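PDB 7CLF: methyltransferase domain-containing protein from Serratia marcescens, which probably transfers a methyl group from S-adenosyl-L-methionine to a hydroxyl of a small-molecule substrate, working as a dimeric O-methyltransferase. Local coordinates for residues A[239-244]-A[270-275]; A[35-40]-A[73-78]; A[202-207]-A[220-225]; A[154-159]-A[180-185]. All coordinates share one frame; numbering follows the deposited sequence.

Interaction 1 of 4, residues A[239-244]-A[270-275]; sequences LIHLGW and RFIASE. With SAH (S-adenosyl-L-homocysteine), chain D.
A buried side-chain hydrogen bond, H241 NE2 to S274 OG at 2.8 Å, runs from strand to strand beside the ordinary ladder of two parallel strands. It is bent (138° at the hydrogen), and either atom could be the donor. Strands 239-243 and 270-275 are the two ends of a beta-alpha-beta crossover through helix 251-264, neighbours in the Rossmann-like sheet of the methyltransferase domain; their axes lie 4.7 Å apart at 15°. Every CA of one finds its partner in strict register, and five backbone bonds alternate between the chains, from I240 N to R270 O at the start to W244 N to S274 O at the end.

The imidazole of H241 reaches S274 because CG stands anti to the backbone N (chi1 174°), which lays the ring along the strand so that its edge meets the hydroxyl. D174 on ND1 and S274 on NE2 hold the ring at both nitrogens, while R331 separately donates to S274 OG and helps to position the hydroxyl. G243 fits the crowding here, its CA only 3.3 Å from S274 OG.

On the face of I240, L242 and A273, the F271 ring leans across to the first strand: CD1 lies 3.8 Å from I240 CG2, and CZ 3.7 Å from L242 CB. Side chains of helix 251-264 cover this face.

At the C-terminal ends the sheet opens onto the cofactor site, where the amino N of S-adenosyl-L-homocysteine donates to G243 O over 2.8 Å.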
# COMPACT_ATOMS: atom_id res chain seq x y z
N LEU A 239 38.69 -8.06 -13.88
CA LEU A 239 37.33 -7.49 -13.98
C LEU A 239 36.59 -7.66 -12.64
O LEU A 239 36.48 -8.75 -12.14
CB LEU A 239 36.51 -8.01 -15.15
CG LEU A 239 35.08 -7.46 -15.14
CD1 LEU A 239 35.09 -5.96 -15.22
CD2 LEU A 239 34.23 -8.05 -16.23
N ILE A 240 36.12 -6.55 -12.10
CA ILE A 240 35.34 -6.58 -10.87
C ILE A 240 34.02 -5.89 -11.17
O ILE A 240 33.99 -4.87 -11.85
CB ILE A 240 36.09 -5.88 -9.71
CG1 ILE A 240 37.40 -6.62 -9.42
CG2 ILE A 240 35.25 -5.82 -8.45
CD1 ILE A 240 38.31 -5.87 -8.50
N HIS A 241 32.93 -6.48 -10.68
CA HIS A 241 31.59 -5.96 -10.85
C HIS A 241 30.95 -5.76 -9.49
O HIS A 241 31.23 -6.48 -8.53
CB HIS A 241 30.72 -6.92 -11.70
CG HIS A 241 29.28 -6.52 -11.82
ND1 HIS A 241 28.27 -7.23 -11.20
CD2 HIS A 241 28.67 -5.56 -12.56
CE1 HIS A 241 27.10 -6.70 -11.54
NE2 HIS A 241 27.32 -5.69 -12.36
N LEU A 242 30.08 -4.75 -9.43
CA LEU A 242 29.28 -4.43 -8.25
C LEU A 242 27.87 -4.15 -8.74
O LEU A 242 27.62 -3.11 -9.35
CB LEU A 242 29.88 -3.22 -7.53
CG LEU A 242 29.20 -2.77 -6.25
CD1 LEU A 242 29.44 -3.80 -5.17
CD2 LEU A 242 29.74 -1.41 -5.85
N GLY A 243 26.95 -5.08 -8.50
CA GLY A 243 25.61 -4.92 -9.03
C GLY A 243 24.55 -4.57 -8.01
O GLY A 243 24.29 -5.34 -7.08
N TRP A 244 23.91 -3.44 -8.19
CA TRP A 244 22.77 -3.07 -7.32
C TRP A 244 23.13 -3.00 -5.84
O TRP A 244 22.34 -3.40 -5.05
CB TRP A 244 21.57 -3.98 -7.61
CG TRP A 244 20.43 -3.19 -8.16
CD1 TRP A 244 20.50 -1.97 -8.76
CD2 TRP A 244 19.04 -3.52 -8.08
NE1 TRP A 244 19.25 -1.53 -9.07
CE2 TRP A 244 18.33 -2.45 -8.66
CE3 TRP A 244 18.33 -4.59 -7.56
CZ2 TRP A 244 16.95 -2.45 -8.75
CZ3 TRP A 244 16.96 -4.58 -7.64
CH2 TRP A 244 16.28 -3.53 -8.23
N ARG A 270 39.79 -3.55 -14.64
CA ARG A 270 38.53 -2.87 -14.96
C ARG A 270 37.53 -3.10 -13.83
O ARG A 270 37.55 -4.13 -13.16
CB ARG A 270 37.96 -3.37 -16.29
CG ARG A 270 36.57 -2.84 -16.62
CD ARG A 270 36.29 -2.96 -18.10
NE ARG A 270 37.38 -2.41 -18.89
CZ ARG A 270 37.57 -2.65 -20.18
NH1 ARG A 270 36.73 -3.46 -20.83
NH2 ARG A 270 38.60 -2.10 -20.82
N PHE A 271 36.68 -2.09 -13.61
CA PHE A 271 35.59 -2.16 -12.64
C PHE A 271 34.30 -1.70 -13.31
O PHE A 271 34.31 -0.72 -14.07
CB PHE A 271 35.88 -1.30 -11.40
CG PHE A 271 34.72 -1.21 -10.44
CD1 PHE A 271 34.33 -2.31 -9.69
CD2 PHE A 271 34.03 -0.02 -10.28
CE1 PHE A 271 33.26 -2.23 -8.80
CE2 PHE A 271 32.96 0.08 -9.39
CZ PHE A 271 32.58 -1.02 -8.65
N ILE A 272 33.20 -2.41 -13.05
CA ILE A 272 31.88 -2.08 -13.58
C ILE A 272 30.89 -2.09 -12.43
O ILE A 272 30.77 -3.09 -11.71
CB ILE A 272 31.41 -3.05 -14.68
CG1 ILE A 272 32.39 -3.05 -15.86
CG2 ILE A 272 29.98 -2.69 -15.17
CD1 ILE A 272 32.03 -4.06 -16.95
N ALA A 273 30.18 -0.98 -12.24
CA ALA A 273 29.03 -0.97 -11.35
C ALA A 273 27.76 -0.86 -12.20
O ALA A 273 27.74 -0.14 -13.21
CB ALA A 273 29.12 0.18 -10.33
N SER A 274 26.73 -1.61 -11.82
CA SER A 274 25.45 -1.59 -12.51
C SER A 274 24.37 -1.14 -11.54
O SER A 274 24.23 -1.70 -10.44
CB SER A 274 25.10 -2.95 -13.13
OG SER A 274 25.07 -4.00 -12.20
N GLU A 275 23.62 -0.12 -11.94
CA GLU A 275 22.59 0.46 -11.10
C GLU A 275 21.39 0.78 -11.98
O GLU A 275 21.44 0.63 -13.21
CB GLU A 275 23.11 1.71 -10.38
CG GLU A 275 24.22 1.43 -9.38
CD GLU A 275 23.67 0.99 -8.04
OE1 GLU A 275 22.78 1.68 -7.50
OE2 GLU A 275 24.12 -0.04 -7.51
N SAH D . 24.41 -8.12 -7.26
CA SAH D . 23.06 -8.69 -7.19
CB SAH D . 22.42 -8.46 -5.81
CG SAH D . 22.24 -7.03 -5.29
SD SAH D . 21.55 -6.98 -3.59
C SAH D . 22.21 -8.10 -8.30
O SAH D . 22.72 -7.35 -9.15
OXT SAH D . 21.01 -8.36 -8.39
C5' SAH D . 23.05 -6.28 -2.87
C4' SAH D . 24.04 -7.32 -2.35
O4' SAH D . 25.18 -6.66 -1.81
C3' SAH D . 23.44 -8.15 -1.22
O3' SAH D . 23.49 -9.51 -1.55
C2' SAH D . 24.33 -7.87 -0.03
O2' SAH D . 24.58 -9.01 0.75
C1' SAH D . 25.59 -7.32 -0.64
N9 SAH D . 26.27 -6.39 0.27
C8 SAH D . 25.72 -5.36 0.99
N7 SAH D . 26.70 -4.75 1.71
C5 SAH D . 27.86 -5.39 1.47
C6 SAH D . 29.15 -5.19 1.95
N6 SAH D . 29.40 -4.21 2.81
N1 SAH D . 30.16 -6.03 1.52
C2 SAH D . 29.89 -7.04 0.62
N3 SAH D . 28.60 -7.23 0.15
C4 SAH D . 27.61 -6.42 0.57
O HOH W 1 26.27 -1.35 -7.25

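Interaction 2 of 4, residues A[35-40]-A[73-78]; sequences DRDADA and LYHLPA
H75 and D37 close one flank of a small antiparallel beta pairing, in which the short, weakly bonded strand 38-39 lies at the edge of the three-stranded sheet of the dimerisation domain, beside strand 73-75. This sheet and helix 51-63 are consistent with the winged-helix character of that domain. The tight part is the hydrogen-bonded pair A38 and Y74: A38 N donates to Y74 O, in the carbonyl plane, at 3.1 Å, and Y74 N returns a bond to A38 O of 2.7 Å, although it comes from 42° out of that carbonyl's plane. Y74 CG is anti to its carbonyl carbon (chi1 -68°), which turns the ring edge toward A38 O and the start of the helix at A40; CE1 lies 4.3 Å from A40 CB. L58 and I59 of helix 51-63 pack on the same tyrosine.

The solvent side is looser. Here the exposed D37 has its CB 4.0 Å from L73 CD2, while D39, at the N-cap of helix 40-47, caps a backbone N with its side chain, which also bonds H42 ND1. What fastens this flank is polar: the carboxylate and imidazole planes stand 71° apart, D37 OD1 lies in the imidazole plane, and H75 ND1 donates to its syn lone pair at 2.9 Å.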
# COMPACT_ATOMS: atom_id res chain seq x y z
N ASP A 35 -4.67 -27.70 -8.96
CA ASP A 35 -5.14 -28.89 -9.65
C ASP A 35 -6.65 -28.98 -9.75
O ASP A 35 -7.16 -30.00 -10.24
CB ASP A 35 -4.61 -30.14 -8.94
CG ASP A 35 -3.12 -30.12 -8.80
OD1 ASP A 35 -2.44 -29.94 -9.83
OD2 ASP A 35 -2.63 -30.29 -7.67
N ARG A 36 -7.39 -27.97 -9.31
CA ARG A 36 -8.84 -28.05 -9.31
C ARG A 36 -9.41 -26.66 -9.17
O ARG A 36 -8.70 -25.70 -8.84
CB ARG A 36 -9.33 -28.98 -8.20
CG ARG A 36 -9.33 -28.37 -6.81
CD ARG A 36 -9.86 -29.36 -5.77
NE ARG A 36 -8.82 -30.29 -5.34
CZ ARG A 36 -8.98 -31.24 -4.43
NH1 ARG A 36 -10.16 -31.40 -3.84
NH2 ARG A 36 -7.96 -32.03 -4.10
N ASP A 37 -10.71 -26.55 -9.46
CA ASP A 37 -11.51 -25.38 -9.17
C ASP A 37 -12.25 -25.62 -7.86
O ASP A 37 -12.57 -26.76 -7.52
CB ASP A 37 -12.52 -25.10 -10.29
CG ASP A 37 -11.87 -24.50 -11.53
OD1 ASP A 37 -10.65 -24.25 -11.54
OD2 ASP A 37 -12.61 -24.28 -12.52
N ALA A 38 -12.54 -24.55 -7.13
CA ALA A 38 -13.13 -24.73 -5.80
C ALA A 38 -13.99 -23.53 -5.44
O ALA A 38 -13.70 -22.40 -5.83
CB ALA A 38 -12.04 -24.94 -4.74
N ASP A 39 -15.04 -23.78 -4.66
CA ASP A 39 -15.81 -22.66 -4.13
C ASP A 39 -15.19 -22.20 -2.82
O ASP A 39 -14.26 -22.82 -2.29
CB ASP A 39 -17.31 -23.00 -3.98
CG ASP A 39 -17.59 -24.17 -3.03
OD1 ASP A 39 -16.72 -24.57 -2.24
OD2 ASP A 39 -18.74 -24.69 -3.07
N ALA A 40 -15.72 -21.09 -2.30
CA ALA A 40 -15.14 -20.49 -1.10
C ALA A 40 -15.20 -21.43 0.09
O ALA A 40 -14.23 -21.56 0.83
CB ALA A 40 -15.86 -19.18 -0.78
N LEU A 73 -17.69 -20.80 -8.19
CA LEU A 73 -16.49 -21.66 -8.38
C LEU A 73 -15.28 -20.80 -8.74
O LEU A 73 -15.34 -20.16 -9.77
CB LEU A 73 -16.81 -22.65 -9.51
CG LEU A 73 -16.30 -24.07 -9.37
CD1 LEU A 73 -17.04 -24.80 -8.27
CD2 LEU A 73 -16.45 -24.82 -10.69
N TYR A 74 -14.24 -20.80 -7.90
CA TYR A 74 -13.02 -20.02 -8.23
C TYR A 74 -12.09 -20.85 -9.12
O TYR A 74 -12.02 -22.06 -8.94
CB TYR A 74 -12.32 -19.49 -6.99
CG TYR A 74 -13.12 -18.44 -6.28
CD1 TYR A 74 -14.08 -18.79 -5.37
CD2 TYR A 74 -12.97 -17.10 -6.59
CE1 TYR A 74 -14.88 -17.85 -4.76
CE2 TYR A 74 -13.75 -16.14 -5.98
CZ TYR A 74 -14.70 -16.52 -5.06
OH TYR A 74 -15.46 -15.60 -4.44
N HIS A 75 -11.36 -20.16 -9.98
CA HIS A 75 -10.46 -20.82 -10.91
C HIS A 75 -9.25 -19.93 -11.10
O HIS A 75 -9.39 -18.71 -11.21
CB HIS A 75 -11.14 -21.07 -12.27
CG HIS A 75 -10.18 -21.33 -13.39
ND1 HIS A 75 -9.58 -22.56 -13.58
CD2 HIS A 75 -9.73 -20.54 -14.39
CE1 HIS A 75 -8.79 -22.50 -14.64
NE2 HIS A 75 -8.87 -21.29 -15.15
N LEU A 76 -8.05 -20.55 -11.11
CA LEU A 76 -6.79 -19.83 -11.29
C LEU A 76 -6.47 -19.75 -12.78
O LEU A 76 -6.22 -20.80 -13.41
CB LEU A 76 -5.67 -20.54 -10.55
CG LEU A 76 -4.25 -20.04 -10.79
CD1 LEU A 76 -4.03 -18.68 -10.13
CD2 LEU A 76 -3.24 -21.10 -10.28
N PRO A 77 -6.44 -18.56 -13.38
CA PRO A 77 -6.11 -18.44 -14.80
C PRO A 77 -4.77 -19.08 -15.13
O PRO A 77 -3.78 -18.89 -14.41
CB PRO A 77 -6.08 -16.93 -15.04
CG PRO A 77 -6.93 -16.37 -13.99
CD PRO A 77 -6.73 -17.25 -12.78
N ALA A 78 -4.74 -19.86 -16.21
CA ALA A 78 -3.49 -20.47 -16.66
C ALA A 78 -2.38 -19.44 -16.72
O ALA A 78 -1.25 -19.70 -16.29
CB ALA A 78 -3.68 -21.13 -18.03
O HOH W 2 -7.96 -23.70 -10.66

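Interaction 3 of 4, residues A[202-207]-A[220-225]; sequences QASAFL and IDVVEG
S204 and L207, one turn apart on helix 201-213, present their side chains to V222 and E224, which alternate with V223 along the sheet's edge strand 220-224. The axes run nearly antiparallel, at 162° and 8.5 Å, as befits the helix and second strand of a beta-alpha-beta unit. CA-to-CA approach is closest between S204 and E224, at 6.3 Å.

V222 directs both methyls at the helix. Its CG1 lies 4.0 Å from L207 CD2, and CG2 is equally near that same methyl, so one leucine branch seats against the valine fork; the two side chains cross at a slant. L207 gains this reach from a CG anti to the backbone N (chi1 179°). Beside it, E224 lies alongside the serine: its CG comes 3.4 Å from S204 OG, and its extended chain carries OE2 past S204 CB.

Neither polar end is spent across the contact. S204 OG bonds to L200 O, just ahead of the helix, and E224 OE2 to R208 on it. Within the two segments the contact is therefore van der Waals, through methyls and through a serine hydroxyl and CB packed on the glutamate methylene, while R208, one residue further along the helix, adds a salt bridge to the strand.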
# COMPACT_ATOMS: atom_id res chain seq x y z
N GLN A 202 26.36 -14.01 5.99
CA GLN A 202 25.11 -14.74 5.92
C GLN A 202 24.76 -15.09 4.48
O GLN A 202 24.19 -16.15 4.21
CB GLN A 202 23.97 -13.94 6.55
CG GLN A 202 24.23 -13.47 7.95
CD GLN A 202 24.73 -12.04 8.00
OE1 GLN A 202 25.60 -11.65 7.23
NE2 GLN A 202 24.16 -11.26 8.90
N ALA A 203 25.08 -14.19 3.56
CA ALA A 203 24.76 -14.44 2.16
C ALA A 203 25.75 -15.41 1.54
O ALA A 203 25.37 -16.20 0.68
CB ALA A 203 24.71 -13.12 1.38
N SER A 204 27.00 -15.37 2.00
CA SER A 204 27.98 -16.35 1.57
C SER A 204 27.49 -17.76 1.88
O SER A 204 27.56 -18.65 1.03
CB SER A 204 29.32 -16.09 2.27
OG SER A 204 29.97 -14.97 1.69
N ALA A 205 26.95 -17.96 3.09
CA ALA A 205 26.49 -19.28 3.50
C ALA A 205 25.36 -19.77 2.60
O ALA A 205 25.41 -20.90 2.09
CB ALA A 205 26.04 -19.26 4.96
N PHE A 206 24.34 -18.94 2.39
CA PHE A 206 23.28 -19.30 1.46
C PHE A 206 23.84 -19.57 0.07
O PHE A 206 23.54 -20.60 -0.56
CB PHE A 206 22.23 -18.18 1.41
CG PHE A 206 21.27 -18.29 0.26
CD1 PHE A 206 20.15 -19.12 0.34
CD2 PHE A 206 21.46 -17.56 -0.90
CE1 PHE A 206 19.25 -19.22 -0.71
CE2 PHE A 206 20.55 -17.65 -1.96
CZ PHE A 206 19.45 -18.48 -1.86
N LEU A 207 24.69 -18.66 -0.41
CA LEU A 207 25.26 -18.75 -1.75
C LEU A 207 26.12 -20.01 -1.92
O LEU A 207 26.08 -20.65 -2.98
CB LEU A 207 26.09 -17.50 -2.02
CG LEU A 207 26.82 -17.35 -3.34
CD1 LEU A 207 25.82 -17.11 -4.46
CD2 LEU A 207 27.80 -16.20 -3.18
N ILE A 220 32.93 -21.64 -9.04
CA ILE A 220 32.82 -20.27 -8.55
C ILE A 220 33.31 -20.23 -7.11
O ILE A 220 32.71 -20.87 -6.23
CB ILE A 220 31.38 -19.73 -8.65
CG1 ILE A 220 30.85 -19.85 -10.09
CG2 ILE A 220 31.33 -18.28 -8.16
CD1 ILE A 220 29.31 -19.86 -10.20
N ASP A 221 34.37 -19.48 -6.86
CA ASP A 221 34.90 -19.33 -5.51
C ASP A 221 34.12 -18.28 -4.73
O ASP A 221 33.79 -17.21 -5.25
CB ASP A 221 36.38 -18.94 -5.56
CG ASP A 221 37.01 -18.88 -4.20
OD1 ASP A 221 36.65 -19.70 -3.33
OD2 ASP A 221 37.85 -17.99 -3.98
N VAL A 222 33.78 -18.59 -3.48
CA VAL A 222 33.01 -17.69 -2.63
C VAL A 222 33.92 -17.18 -1.52
O VAL A 222 34.45 -17.98 -0.73
CB VAL A 222 31.76 -18.37 -2.06
CG1 VAL A 222 31.01 -17.40 -1.13
CG2 VAL A 222 30.86 -18.84 -3.17
N VAL A 223 34.07 -15.86 -1.44
CA VAL A 223 34.98 -15.20 -0.50
C VAL A 223 34.14 -14.30 0.40
O VAL A 223 33.45 -13.40 -0.09
CB VAL A 223 36.04 -14.38 -1.24
CG1 VAL A 223 36.87 -13.58 -0.28
CG2 VAL A 223 36.92 -15.29 -2.09
N GLU A 224 34.22 -14.51 1.70
CA GLU A 224 33.54 -13.61 2.63
C GLU A 224 34.33 -12.32 2.76
O GLU A 224 35.56 -12.31 2.78
CB GLU A 224 33.36 -14.26 4.00
CG GLU A 224 32.48 -15.51 3.97
CD GLU A 224 31.98 -15.90 5.35
OE1 GLU A 224 32.04 -15.05 6.27
OE2 GLU A 224 31.52 -17.05 5.53
N GLY A 225 33.61 -11.20 2.82
CA GLY A 225 34.29 -9.94 2.95
C GLY A 225 33.34 -8.82 3.30
O GLY A 225 32.17 -9.05 3.62

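Interaction 4 of 4, residues A[154-159]-A[180-185]; sequences APFIAG and GSLPMA
Helix 154-159 and the first turn of helix 181-189 run in roughly the same direction, their axes 9.9 Å apart and crossing at -32°, with I157 and L182 the nearest CA pair at 5.9 Å. I157 fills the gap. Its CB points at the second helix, and CG2, CG1 and CD1 each touch a different part of it. CG2 meets A185 CB at 3.6 Å, one turn up from the start of that helix. CG1 crosses L182 at a slant, 4.2 Å from its CG. CD1 reaches down to the helix start, 3.7 Å from L182 N; its distance to S181 OG, 3.1 Å, is suspiciously short and carries no weight here. The torsions explain the division: CG1 is anti to the carbonyl carbon (chi1 -71°), and the chain extends beyond it toward S181, while CG2 branches toward A185.

S181 and A185, four residues apart, flank the isoleucine on the same face of the helix. F156 adds a lighter touch, CE2 lying 4.3 Å from L182 CD1 at an oblique approach to the ring. All of these contacts are apolar or van der Waals in kind. G180, just ahead, occupies the N-cap position with positive phi (78°) and links the helix to the glycine-rich turn after strand 171-175.

Around the contact, F156 also meets F160 and makes a cation-pi contact with R331, a cofactor-binding residue. On the sheet side L182 and P183 rest on D174 of strand 171-175, and P183 and M184 touch I220 of strand 220-224.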
# COMPACT_ATOMS: atom_id res chain seq x y z
N ALA A 154 17.33 -11.26 -13.83
CA ALA A 154 17.51 -12.17 -14.96
C ALA A 154 17.63 -11.45 -16.30
O ALA A 154 18.56 -11.77 -17.05
CB ALA A 154 16.39 -13.21 -14.96
N PRO A 155 16.78 -10.46 -16.65
CA PRO A 155 16.99 -9.77 -17.94
C PRO A 155 18.28 -8.97 -18.02
O PRO A 155 18.93 -9.00 -19.08
CB PRO A 155 15.75 -8.87 -18.04
CG PRO A 155 14.72 -9.56 -17.23
CD PRO A 155 15.50 -10.04 -16.04
N PHE A 156 18.67 -8.25 -16.97
CA PHE A 156 19.98 -7.61 -16.95
C PHE A 156 21.10 -8.62 -17.25
O PHE A 156 21.94 -8.39 -18.12
CB PHE A 156 20.24 -6.95 -15.59
CG PHE A 156 21.70 -6.69 -15.30
CD1 PHE A 156 22.41 -5.76 -16.04
CD2 PHE A 156 22.34 -7.36 -14.29
CE1 PHE A 156 23.74 -5.53 -15.78
CE2 PHE A 156 23.69 -7.14 -14.02
CZ PHE A 156 24.39 -6.22 -14.77
N ILE A 157 21.12 -9.73 -16.50
CA ILE A 157 22.20 -10.70 -16.64
C ILE A 157 22.26 -11.22 -18.07
O ILE A 157 23.33 -11.26 -18.69
CB ILE A 157 22.01 -11.85 -15.63
CG1 ILE A 157 22.31 -11.33 -14.22
CG2 ILE A 157 22.88 -13.06 -15.99
CD1 ILE A 157 21.79 -12.24 -13.12
N ALA A 158 21.11 -11.59 -18.63
CA ALA A 158 21.08 -12.09 -19.99
C ALA A 158 21.65 -11.07 -20.96
O ALA A 158 22.43 -11.42 -21.85
CB ALA A 158 19.65 -12.47 -20.38
N GLY A 159 21.30 -9.80 -20.78
CA GLY A 159 21.82 -8.78 -21.67
C GLY A 159 23.32 -8.58 -21.49
O GLY A 159 24.06 -8.54 -22.47
N GLY A 180 24.21 -15.06 -7.05
CA GLY A 180 25.28 -15.59 -7.86
C GLY A 180 24.89 -15.94 -9.27
O GLY A 180 25.64 -16.66 -9.95
N SER A 181 23.74 -15.46 -9.74
CA SER A 181 23.28 -15.86 -11.06
C SER A 181 24.09 -15.21 -12.17
O SER A 181 24.08 -15.71 -13.30
CB SER A 181 21.79 -15.55 -11.21
OG SER A 181 21.53 -14.25 -10.72
N LEU A 182 24.79 -14.11 -11.88
CA LEU A 182 25.70 -13.54 -12.87
C LEU A 182 26.92 -14.43 -13.08
O LEU A 182 27.17 -14.84 -14.23
CB LEU A 182 26.11 -12.13 -12.46
CG LEU A 182 26.42 -11.07 -13.50
CD1 LEU A 182 26.84 -9.76 -12.79
CD2 LEU A 182 27.42 -11.53 -14.53
N PRO A 183 27.74 -14.72 -12.06
CA PRO A 183 28.85 -15.66 -12.29
C PRO A 183 28.39 -16.98 -12.89
O PRO A 183 29.11 -17.55 -13.72
CB PRO A 183 29.45 -15.85 -10.89
CG PRO A 183 29.09 -14.61 -10.15
CD PRO A 183 27.74 -14.20 -10.68
N MET A 184 27.20 -17.46 -12.50
CA MET A 184 26.69 -18.71 -13.06
C MET A 184 26.49 -18.59 -14.56
O MET A 184 26.90 -19.47 -15.33
CB MET A 184 25.38 -19.11 -12.38
CG MET A 184 25.56 -19.87 -11.07
SD MET A 184 24.03 -20.57 -10.44
CE MET A 184 23.26 -19.16 -9.69
N ALA A 185 25.85 -17.50 -15.00
CA ALA A 185 25.68 -17.26 -16.43
C ALA A 185 27.03 -17.06 -17.12
O ALA A 185 27.21 -17.52 -18.26
CB ALA A 185 24.78 -16.05 -16.66

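In the fold
From the N terminus, interaction 2 comes first, closing the stretch between 40 and 73 within the dimerisation domain; its centre lies 45 Å from that of interaction 1. The other three follow in the methyltransferase domain, one after another without nesting or crossing. Interaction 4 joins helix 139-163 to helix 181-189 over strand 171-175, interaction 3 returns helix 201-213 to edge strand 220-224, and interaction 1 pairs two central strands. Interaction 4 touches both neighbours: F156 CZ is 3.5 Å from S274 OG, and L207 CD1 is 3.7 Å from G180 N. Together they tie strand to strand, helix to strand and helix to helix in the one methyltransferase domain.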